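Long-range contact in sensor protein kinase WalK (Staphylococcus aureus, PDB 4YWZ), which is the membrane sensor histidine kinase of the essential WalKR two-component system, its extracellular domain probably sensing a signal outside the cell: residues A[7-19]-A[138-152]. The protein carries 1 engineered substitution. Residues are numbered along the deposited sequence; the frame is centred on the assembly and turned at random.
Sequences LEKELLDNFKKNI and SKINDVYNQLNNINQ
The N-terminal and C-terminal helices of the extracellular Cache-type domain pair here, F15, L12, V143 and L147 forming the seam. Their short segments run nearly antiparallel, at 155° with axes 10.0 Å apart, which brings both ends of the domain to the same side, consistent with their leading on to the membrane-spanning parts of the kinase. The F15 ring lies against the turn where strand 129-138 gives way to the last helix. With CG anti to the backbone N (chi1 180°), it reaches across so that I140 CA sits over one face, 3.9 Å from the centroid, while S138 OG meets the edge in the ring plane, 3.5 Å from F15 CE1. That hydroxyl is hydrogen-bonded to W118 O, and its approach to the ring edge is a van der Waals contact. V143 points across, its methyls split: CG2 approaches F15 CD2 obliquely at 3.6 Å, and CG1 packs against L12 CD2 and L11 CB. L12 CG stands beside its own backbone N, and from there CD2 passes over the Y144 ring, 4.0 Å from the centroid and 23° off the normal, a CH-pi contact. R116 also makes a cation-pi contact with this ring. Farther along, L147 divides its methyls, CD1 against E8 CG and CD2 against L11 CD1 at 3.9 Å. Within the Schellman motif that ends the helix, I150 CD1 meets L7 CD2 tip to tip, also at 3.9 Å. No direct hydrogen bond or salt bridge crosses between the segments; one water links K16 NZ to Y144 OH along the flank. Direct cohesion therefore rests mainly on apolar and CH-pi contacts, with 684 Å² buried in all, and the polar link is indirect.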
ATOM      1  N   LEU A   7       6.455 -14.311   2.866  1.00 29.37           N
ATOM      2  CA  LEU A   7       5.866 -13.259   2.089  1.00 33.53           C
ATOM      3  C   LEU A   7       4.747 -12.602   2.936  1.00 35.49           C
ATOM      4  O   LEU A   7       4.607 -11.348   2.969  1.00 27.91           O
ATOM      5  CB  LEU A   7       5.285 -13.808   0.821  1.00 33.18           C
ATOM      6  CG  LEU A   7       4.566 -12.807  -0.061  1.00 33.26           C
ATOM      7  CD1 LEU A   7       5.469 -11.666  -0.541  1.00 35.94           C
ATOM      8  CD2 LEU A   7       3.865 -13.449  -1.232  1.00 36.55           C
ATOM      9  N   GLU A   8       4.002 -13.435   3.660  1.00 33.55           N
ATOM     10  CA  GLU A   8       2.896 -12.905   4.493  1.00 33.75           C
ATOM     11  C   GLU A   8       3.409 -11.941   5.549  1.00 28.54           C
ATOM     12  O   GLU A   8       2.874 -10.801   5.696  1.00 26.07           O
ATOM     13  CB  GLU A   8       2.036 -14.053   5.098  1.00 33.86           C
ATOM     14  CG  GLU A   8       0.971 -13.468   6.024  1.00 34.01           C
ATOM     15  CD  GLU A   8       0.029 -14.530   6.566  1.00 42.06           C
ATOM     16  OE1 GLU A   8      -0.073 -15.582   5.913  1.00 43.18           O
ATOM     17  OE2 GLU A   8      -0.589 -14.275   7.610  1.00 44.26           O
ATOM     18  N   LYS A   9       4.477 -12.274   6.258  1.00 30.03           N
ATOM     19  CA  LYS A   9       4.973 -11.414   7.323  1.00 30.33           C
ATOM     20  C   LYS A   9       5.552 -10.145   6.750  1.00 27.95           C
ATOM     21  O   LYS A   9       5.372  -9.038   7.282  1.00 26.22           O
ATOM     22  CB  LYS A   9       6.025 -12.186   8.147  1.00 34.36           C
ATOM     23  CG  LYS A   9       6.748 -11.328   9.165  1.00 38.99           C
ATOM     24  CD  LYS A   9       8.024 -12.018   9.649  1.00 48.50           C
ATOM     25  CE  LYS A   9       8.962 -11.031  10.328  1.00 51.36           C
ATOM     26  NZ  LYS A   9       8.183 -10.322  11.378  1.00 51.20           N
ATOM     27  N   GLU A  10       6.206 -10.273   5.597  1.00 28.73           N
ATOM     28  CA  GLU A  10       6.801  -9.134   4.937  1.00 27.09           C
ATOM     29  C   GLU A  10       5.708  -8.106   4.496  1.00 23.44           C
ATOM     30  O   GLU A  10       5.873  -6.927   4.719  1.00 23.91           O
ATOM     31  CB  GLU A  10       7.550  -9.582   3.697  1.00 31.29           C
ATOM     32  CG  GLU A  10       8.947 -10.136   3.956  1.00 34.06           C
ATOM     33  CD  GLU A  10       9.499 -10.892   2.731  1.00 43.78           C
ATOM     34  OE1 GLU A  10       8.892 -10.889   1.599  1.00 48.43           O
ATOM     35  OE2 GLU A  10      10.607 -11.482   2.907  1.00 65.62           O
ATOM     36  N   LEU A  11       4.641  -8.584   3.883  1.00 20.90           N
ATOM     37  CA  LEU A  11       3.584  -7.727   3.371  1.00 20.71           C
ATOM     38  C   LEU A  11       2.839  -7.106   4.542  1.00 18.84           C
ATOM     39  O   LEU A  11       2.481  -5.926   4.441  1.00 18.86           O
ATOM     40  CB  LEU A  11       2.668  -8.458   2.461  1.00 22.95           C
ATOM     41  CG  LEU A  11       3.332  -8.967   1.167  1.00 25.21           C
ATOM     42  CD1 LEU A  11       2.248  -9.688   0.422  1.00 28.30           C
ATOM     43  CD2 LEU A  11       3.860  -7.788   0.382  1.00 25.79           C
ATOM     44  N   LEU A  12       2.587  -7.886   5.602  1.00 20.13           N
ATOM     45  CA  LEU A  12       1.890  -7.271   6.765  1.00 19.71           C
ATOM     46  C   LEU A  12       2.763  -6.234   7.407  1.00 21.49           C
ATOM     47  O   LEU A  12       2.291  -5.132   7.738  1.00 21.32           O
ATOM     48  CB  LEU A  12       1.484  -8.396   7.752  1.00 21.23           C
ATOM     49  CG  LEU A  12       0.407  -9.313   7.166  1.00 22.40           C
ATOM     50  CD1 LEU A  12       0.281 -10.582   8.038  1.00 25.98           C
ATOM     51  CD2 LEU A  12      -0.952  -8.706   7.088  1.00 20.64           C
ATOM     52  N   ASP A  13       4.036  -6.511   7.582  1.00 23.00           N
ATOM     53  CA  ASP A  13       4.953  -5.511   8.158  1.00 26.00           C
ATOM     54  C   ASP A  13       5.058  -4.285   7.309  1.00 23.27           C
ATOM     55  O   ASP A  13       5.091  -3.226   7.820  1.00 25.08           O
ATOM     56  CB  ASP A  13       6.360  -6.071   8.338  1.00 27.54           C
ATOM     57  CG  ASP A  13       6.493  -7.079   9.481  1.00 35.62           C
ATOM     58  OD1 ASP A  13       5.620  -7.237  10.343  1.00 36.88           O
ATOM     59  OD2 ASP A  13       7.509  -7.738   9.465  1.00 38.18           O
ATOM     60  N   ASN A  14       5.064  -4.399   5.967  1.00 22.27           N
ATOM     61  CA  ASN A  14       5.162  -3.253   5.132  1.00 20.04           C
ATOM     62  C   ASN A  14       3.874  -2.388   5.264  1.00 19.05           C
ATOM     63  O   ASN A  14       3.906  -1.121   5.342  1.00 18.81           O
ATOM     64  CB  ASN A  14       5.265  -3.613   3.616  1.00 23.27           C
ATOM     65  CG  ASN A  14       6.465  -4.368   3.229  1.00 27.55           C
ATOM     66  OD1 ASN A  14       7.484  -4.330   3.885  1.00 30.66           O
ATOM     67  ND2 ASN A  14       6.351  -5.089   2.064  1.00 28.29           N
ATOM     68  N   PHE A  15       2.703  -3.074   5.300  1.00 18.66           N
ATOM     69  CA  PHE A  15       1.423  -2.358   5.454  1.00 18.34           C
ATOM     70  C   PHE A  15       1.433  -1.518   6.769  1.00 16.88           C
ATOM     71  O   PHE A  15       1.069  -0.346   6.728  1.00 18.85           O
ATOM     72  CB  PHE A  15       0.291  -3.365   5.521  1.00 18.22           C
ATOM     73  CG  PHE A  15      -1.071  -2.748   5.679  1.00 17.85           C
ATOM     74  CD1 PHE A  15      -1.553  -2.473   6.931  1.00 20.25           C
ATOM     75  CD2 PHE A  15      -1.898  -2.510   4.591  1.00 17.72           C
ATOM     76  CE1 PHE A  15      -2.821  -1.890   7.121  1.00 20.01           C
ATOM     77  CE2 PHE A  15      -3.128  -1.960   4.757  1.00 20.76           C
ATOM     78  CZ  PHE A  15      -3.584  -1.627   6.033  1.00 21.08           C
ATOM     79  N   LYS A  16       1.840  -2.147   7.868  1.00 20.25           N
ATOM     80  CA  LYS A  16       1.853  -1.505   9.236  1.00 19.80           C
ATOM     81  C   LYS A  16       2.853  -0.361   9.241  1.00 21.55           C
ATOM     82  O   LYS A  16       2.549   0.754   9.683  1.00 21.59           O
ATOM     83  CB  LYS A  16       2.158  -2.509  10.299  1.00 19.51           C
ATOM     84  CG  LYS A  16       1.043  -3.526  10.491  1.00 20.69           C
ATOM     85  CD  LYS A  16       1.503  -4.577  11.466  1.00 21.94           C
ATOM     86  CE  LYS A  16       0.468  -5.613  11.623  1.00 27.72           C
ATOM     87  NZ  LYS A  16       0.836  -6.650  12.625  1.00 28.39           N
ATOM     88  N   LYS A  17       4.014  -0.594   8.609  1.00 21.74           N
ATOM     89  CA  LYS A  17       5.087   0.456   8.599  1.00 22.11           C
ATOM     90  C   LYS A  17       4.620   1.651   7.893  1.00 21.71           C
ATOM     91  O   LYS A  17       4.756   2.808   8.331  1.00 25.35           O
ATOM     92  CB  LYS A  17       6.358  -0.058   8.002  1.00 25.37           C
ATOM     93  CG  LYS A  17       7.515   0.941   8.064  1.00 35.40           C
ATOM     94  CD  LYS A  17       8.714   0.331   7.300  1.00 38.24           C
ATOM     95  CE  LYS A  17       9.832   1.338   7.279  1.00 48.89           C
ATOM     96  NZ  LYS A  17      10.973   0.783   6.508  1.00 50.98           N
ATOM     97  N   ASN A  18       3.960   1.466   6.761  1.00 22.21           N
ATOM     98  CA  ASN A  18       3.334   2.505   6.045  1.00 21.90           C
ATOM     99  C   ASN A  18       2.279   3.401   6.795  1.00 21.36           C
ATOM    100  O   ASN A  18       2.307   4.654   6.783  1.00 23.86           O
ATOM    101  CB  ASN A  18       2.769   1.847   4.838  1.00 29.97           C
ATOM    102  CG  ASN A  18       2.590   2.779   3.684  1.00 27.24           C
ATOM    103  OD1 ASN A  18       3.581   3.364   3.136  1.00 22.94           O
ATOM    104  ND2 ASN A  18       1.347   2.997   3.333  1.00 26.84           N
ATOM    105  N   ILE A  19       1.332   2.750   7.444  1.00 20.69           N
ATOM    106  CA  ILE A  19       0.339   3.399   8.279  1.00 19.40           C
ATOM    107  C   ILE A  19       1.111   4.198   9.378  1.00 19.32           C
ATOM    108  O   ILE A  19       0.725   5.320   9.669  1.00 19.59           O
ATOM    109  CB  ILE A  19      -0.599   2.404   8.923  1.00 20.29           C
ATOM    110  CG1 ILE A  19      -1.525   1.677   7.907  1.00 22.98           C
ATOM    111  CG2 ILE A  19      -1.449   3.059   9.991  1.00 21.27           C
ATOM    112  CD1 ILE A  19      -2.274   2.561   6.985  1.00 27.13           C
ATOM    113  N   SER A 138      -7.392   0.620  10.073  1.00 16.32           N
ATOM    114  CA  SER A 138      -6.757   0.456   8.760  1.00 17.03           C
ATOM    115  C   SER A 138      -7.151  -0.867   8.169  1.00 17.74           C
ATOM    116  O   SER A 138      -7.343  -1.892   8.848  1.00 17.83           O
ATOM    117  CB  SER A 138      -5.265   0.712   8.899  1.00 17.47           C
ATOM    118  OG  SER A 138      -4.649  -0.291   9.596  1.00 19.67           O
ATOM    119  N   LYS A 139      -7.228  -0.847   6.829  1.00 17.84           N
ATOM    120  CA  LYS A 139      -7.798  -1.973   6.058  1.00 18.21           C
ATOM    121  C   LYS A 139      -6.787  -3.053   5.760  1.00 19.71           C
ATOM    122  O   LYS A 139      -6.509  -3.450   4.583  1.00 20.19           O
ATOM    123  CB  LYS A 139      -8.387  -1.401   4.791  1.00 18.27           C
ATOM    124  CG  LYS A 139      -9.521  -0.418   4.952  1.00 18.54           C
ATOM    125  CD  LYS A 139      -9.987   0.120   3.640  1.00 20.14           C
ATOM    126  CE  LYS A 139     -11.070   1.133   3.881  1.00 23.92           C
ATOM    127  NZ  LYS A 139     -11.703   1.733   2.654  1.00 26.26           N
ATOM    128  N   ILE A 140      -6.239  -3.660   6.796  1.00 15.99           N
ATOM    129  CA  ILE A 140      -5.250  -4.716   6.652  1.00 17.50           C
ATOM    130  C   ILE A 140      -5.809  -5.989   5.924  1.00 17.25           C
ATOM    131  O   ILE A 140      -4.991  -6.787   5.440  1.00 18.44           O
ATOM    132  CB  ILE A 140      -4.604  -5.090   7.993  1.00 19.95           C
ATOM    133  CG1 ILE A 140      -3.235  -5.676   7.810  1.00 21.26           C
ATOM    134  CG2 ILE A 140      -5.515  -5.950   8.851  1.00 21.79           C
ATOM    135  CD1 ILE A 140      -2.397  -5.625   9.041  1.00 21.31           C
ATOM    136  N   ASN A 141      -7.145  -6.107   5.892  1.00 18.80           N
ATOM    137  CA  ASN A 141      -7.757  -7.271   5.233  1.00 22.60           C
ATOM    138  C   ASN A 141      -7.454  -7.212   3.779  1.00 21.74           C
ATOM    139  O   ASN A 141      -7.431  -8.286   3.137  1.00 22.74           O
ATOM    140  CB  ASN A 141      -9.242  -7.386   5.421  1.00 22.32           C
ATOM    141  CG  ASN A 141      -9.653  -8.821   5.444  1.00 25.56           C
ATOM    142  OD1 ASN A 141      -8.903  -9.644   5.916  1.00 28.95           O
ATOM    143  ND2 ASN A 141     -10.729  -9.115   4.751  1.00 29.02           N
ATOM    144  N   ASP A 142      -7.089  -6.048   3.217  1.00 21.94           N
ATOM    145  CA  ASP A 142      -6.691  -6.046   1.839  1.00 26.12           C
ATOM    146  C   ASP A 142      -5.427  -6.873   1.595  1.00 24.04           C
ATOM    147  O   ASP A 142      -5.321  -7.467   0.498  1.00 23.00           O
ATOM    148  CB  ASP A 142      -6.523  -4.603   1.315  1.00 30.50           C
ATOM    149  CG  ASP A 142      -7.879  -3.788   1.096  1.00 28.33           C
ATOM    150  OD1 ASP A 142      -8.991  -4.366   0.872  1.00 36.16           O
ATOM    151  OD2 ASP A 142      -7.688  -2.539   0.987  1.00 39.39           O
ATOM    152  N   VAL A 143      -4.458  -6.947   2.559  1.00 18.31           N
ATOM    153  CA  VAL A 143      -3.266  -7.787   2.520  1.00 19.76           C
ATOM    154  C   VAL A 143      -3.674  -9.274   2.553  1.00 20.34           C
ATOM    155  O   VAL A 143      -3.307 -10.050   1.695  1.00 20.20           O
ATOM    156  CB  VAL A 143      -2.258  -7.471   3.628  1.00 22.91           C
ATOM    157  CG1 VAL A 143      -1.103  -8.373   3.437  1.00 22.75           C
ATOM    158  CG2 VAL A 143      -1.915  -5.933   3.547  1.00 26.17           C
ATOM    159  N   TYR A 144      -4.477  -9.647   3.556  1.00 20.32           N
ATOM    160  CA  TYR A 144      -4.945 -11.032   3.651  1.00 21.14           C
ATOM    161  C   TYR A 144      -5.702 -11.484   2.448  1.00 19.75           C
ATOM    162  O   TYR A 144      -5.489 -12.617   1.953  1.00 21.88           O
ATOM    163  CB  TYR A 144      -5.741 -11.174   4.959  1.00 21.06           C
ATOM    164  CG  TYR A 144      -4.936 -11.038   6.249  1.00 22.33           C
ATOM    165  CD1 TYR A 144      -4.053 -12.039   6.699  1.00 29.33           C
ATOM    166  CD2 TYR A 144      -5.087  -9.963   7.030  1.00 22.52           C
ATOM    167  CE1 TYR A 144      -3.387 -11.867   7.916  1.00 28.36           C
ATOM    168  CE2 TYR A 144      -4.411  -9.815   8.257  1.00 27.50           C
ATOM    169  CZ  TYR A 144      -3.598 -10.761   8.675  1.00 28.47           C
ATOM    170  OH  TYR A 144      -2.946 -10.557   9.857  1.00 30.58           O
ATOM    171  N   ASN A 145      -6.532 -10.616   1.905  1.00 18.68           N
ATOM    172  CA  ASN A 145      -7.328 -10.921   0.699  1.00 18.94           C
ATOM    173  C   ASN A 145      -6.409 -11.179  -0.496  1.00 25.21           C
ATOM    174  O   ASN A 145      -6.583 -12.108  -1.258  1.00 25.03           O
ATOM    175  CB  ASN A 145      -8.331  -9.868   0.331  1.00 20.95           C
ATOM    176  CG  ASN A 145      -9.589  -9.836   1.243  1.00 23.69           C
ATOM    177  OD1 ASN A 145      -9.943 -10.838   1.854  1.00 24.43           O
ATOM    178  ND2 ASN A 145     -10.165  -8.683   1.359  1.00 26.45           N
ATOM    179  N   GLN A 146      -5.396 -10.332  -0.634  1.00 21.44           N
ATOM    180  CA  GLN A 146      -4.468 -10.518  -1.782  1.00 22.61           C
ATOM    181  C   GLN A 146      -3.649 -11.797  -1.604  1.00 22.90           C
ATOM    182  O   GLN A 146      -3.406 -12.493  -2.584  1.00 24.24           O
ATOM    183  CB  GLN A 146      -3.671  -9.267  -1.966  1.00 25.93           C
ATOM    184  CG  GLN A 146      -2.724  -9.435  -3.167  1.00 28.25           C
ATOM    185  CD  GLN A 146      -3.361  -9.722  -4.539  1.00 37.31           C
ATOM    186  OE1 GLN A 146      -4.596  -9.664  -4.737  1.00 36.92           O
ATOM    187  NE2 GLN A 146      -2.447 -10.041  -5.526  1.00 36.03           N
ATOM    188  N   LEU A 147      -3.214 -12.111  -0.402  1.00 21.34           N
ATOM    189  CA  LEU A 147      -2.436 -13.331  -0.142  1.00 23.00           C
ATOM    190  C   LEU A 147      -3.291 -14.541  -0.503  1.00 27.50           C
ATOM    191  O   LEU A 147      -2.841 -15.524  -1.098  1.00 29.57           O
ATOM    192  CB  LEU A 147      -1.985 -13.361   1.305  1.00 26.54           C
ATOM    193  CG  LEU A 147      -0.848 -12.440   1.702  1.00 29.08           C
ATOM    194  CD1 LEU A 147      -0.661 -12.386   3.188  1.00 34.03           C
ATOM    195  CD2 LEU A 147       0.394 -13.065   1.091  1.00 32.04           C
ATOM    196  N   ASN A 148      -4.576 -14.491  -0.139  1.00 24.72           N
ATOM    197  CA  ASN A 148      -5.449 -15.639  -0.447  1.00 27.29           C
ATOM    198  C   ASN A 148      -5.651 -15.744  -1.916  1.00 30.00           C
ATOM    199  O   ASN A 148      -5.656 -16.849  -2.490  1.00 28.42           O
ATOM    200  CB  ASN A 148      -6.816 -15.481   0.251  1.00 28.34           C
ATOM    201  CG  ASN A 148      -6.795 -15.951   1.698  1.00 32.54           C
ATOM    202  OD1 ASN A 148      -6.025 -16.824   2.116  1.00 35.81           O
ATOM    203  ND2 ASN A 148      -7.624 -15.306   2.502  1.00 35.99           N
ATOM    204  N   ASN A 149      -5.735 -14.620  -2.630  1.00 27.59           N
ATOM    205  CA  ASN A 149      -5.892 -14.662  -4.059  1.00 27.42           C
ATOM    206  C   ASN A 149      -4.681 -15.283  -4.835  1.00 29.10           C
ATOM    207  O   ASN A 149      -4.843 -15.784  -5.913  1.00 30.37           O
ATOM    208  CB  ASN A 149      -6.035 -13.246  -4.553  1.00 30.76           C
ATOM    209  CG  ASN A 149      -6.547 -13.151  -5.907  1.00 42.16           C
ATOM    210  OD1 ASN A 149      -7.461 -13.881  -6.296  1.00 57.26           O
ATOM    211  ND2 ASN A 149      -6.016 -12.225  -6.659  1.00 45.86           N
ATOM    212  N   ILE A 150      -3.486 -15.181  -4.287  1.00 29.69           N
ATOM    213  CA  ILE A 150      -2.286 -15.758  -4.915  1.00 32.16           C
ATOM    214  C   ILE A 150      -1.883 -17.058  -4.261  1.00 34.50           C
ATOM    215  O   ILE A 150      -0.751 -17.542  -4.444  1.00 39.50           O
ATOM    216  CB  ILE A 150      -1.065 -14.763  -4.911  1.00 26.36           C
ATOM    217  CG1 ILE A 150      -0.586 -14.458  -3.519  1.00 30.18           C
ATOM    218  CG2 ILE A 150      -1.421 -13.516  -5.658  1.00 26.60           C
ATOM    219  CD1 ILE A 150       0.711 -13.650  -3.431  1.00 32.03           C
ATOM    220  N   ASN A 151      -2.755 -17.596  -3.392  1.00 31.21           N
ATOM    221  CA  ASN A 151      -2.445 -18.823  -2.629  1.00 34.04           C
ATOM    222  C   ASN A 151      -1.170 -18.828  -1.825  1.00 38.57           C
ATOM    223  O   ASN A 151      -0.379 -19.762  -1.888  1.00 40.96           O
ATOM    224  CB  ASN A 151      -2.595 -20.033  -3.573  1.00 38.14           C
ATOM    225  CG  ASN A 151      -3.961 -20.056  -4.226  1.00 38.57           C
ATOM    226  OD1 ASN A 151      -4.975 -20.258  -3.554  1.00 43.90           O
ATOM    227  ND2 ASN A 151      -4.016 -19.788  -5.511  1.00 39.08           N
ATOM    228  N   GLN A 152      -0.960 -17.755  -1.048  1.00 33.49           N
ATOM    229  CA  GLN A 152       0.111 -17.648  -0.130  1.00 39.22           C
ATOM    230  C   GLN A 152      -0.597 -17.269   1.194  1.00 37.60           C
ATOM    231  O   GLN A 152       0.123 -16.902   2.091  1.00 48.13           O
ATOM    232  CB  GLN A 152       1.161 -16.576  -0.588  1.00 41.40           C
ATOM    233  CG  GLN A 152       1.690 -16.750  -2.028  1.00 40.30           C
ATOM    234  CD  GLN A 152       2.742 -17.853  -2.172  1.00 43.17           C
ATOM    235  OE1 GLN A 152       2.959 -18.388  -3.266  1.00 48.90           O
ATOM    236  NE2 GLN A 152       3.435 -18.166  -1.068  1.00 40.63           N
TER
HETATM  237  O   HOH W   1      -1.087  -8.681  11.279  1.00 43.76           O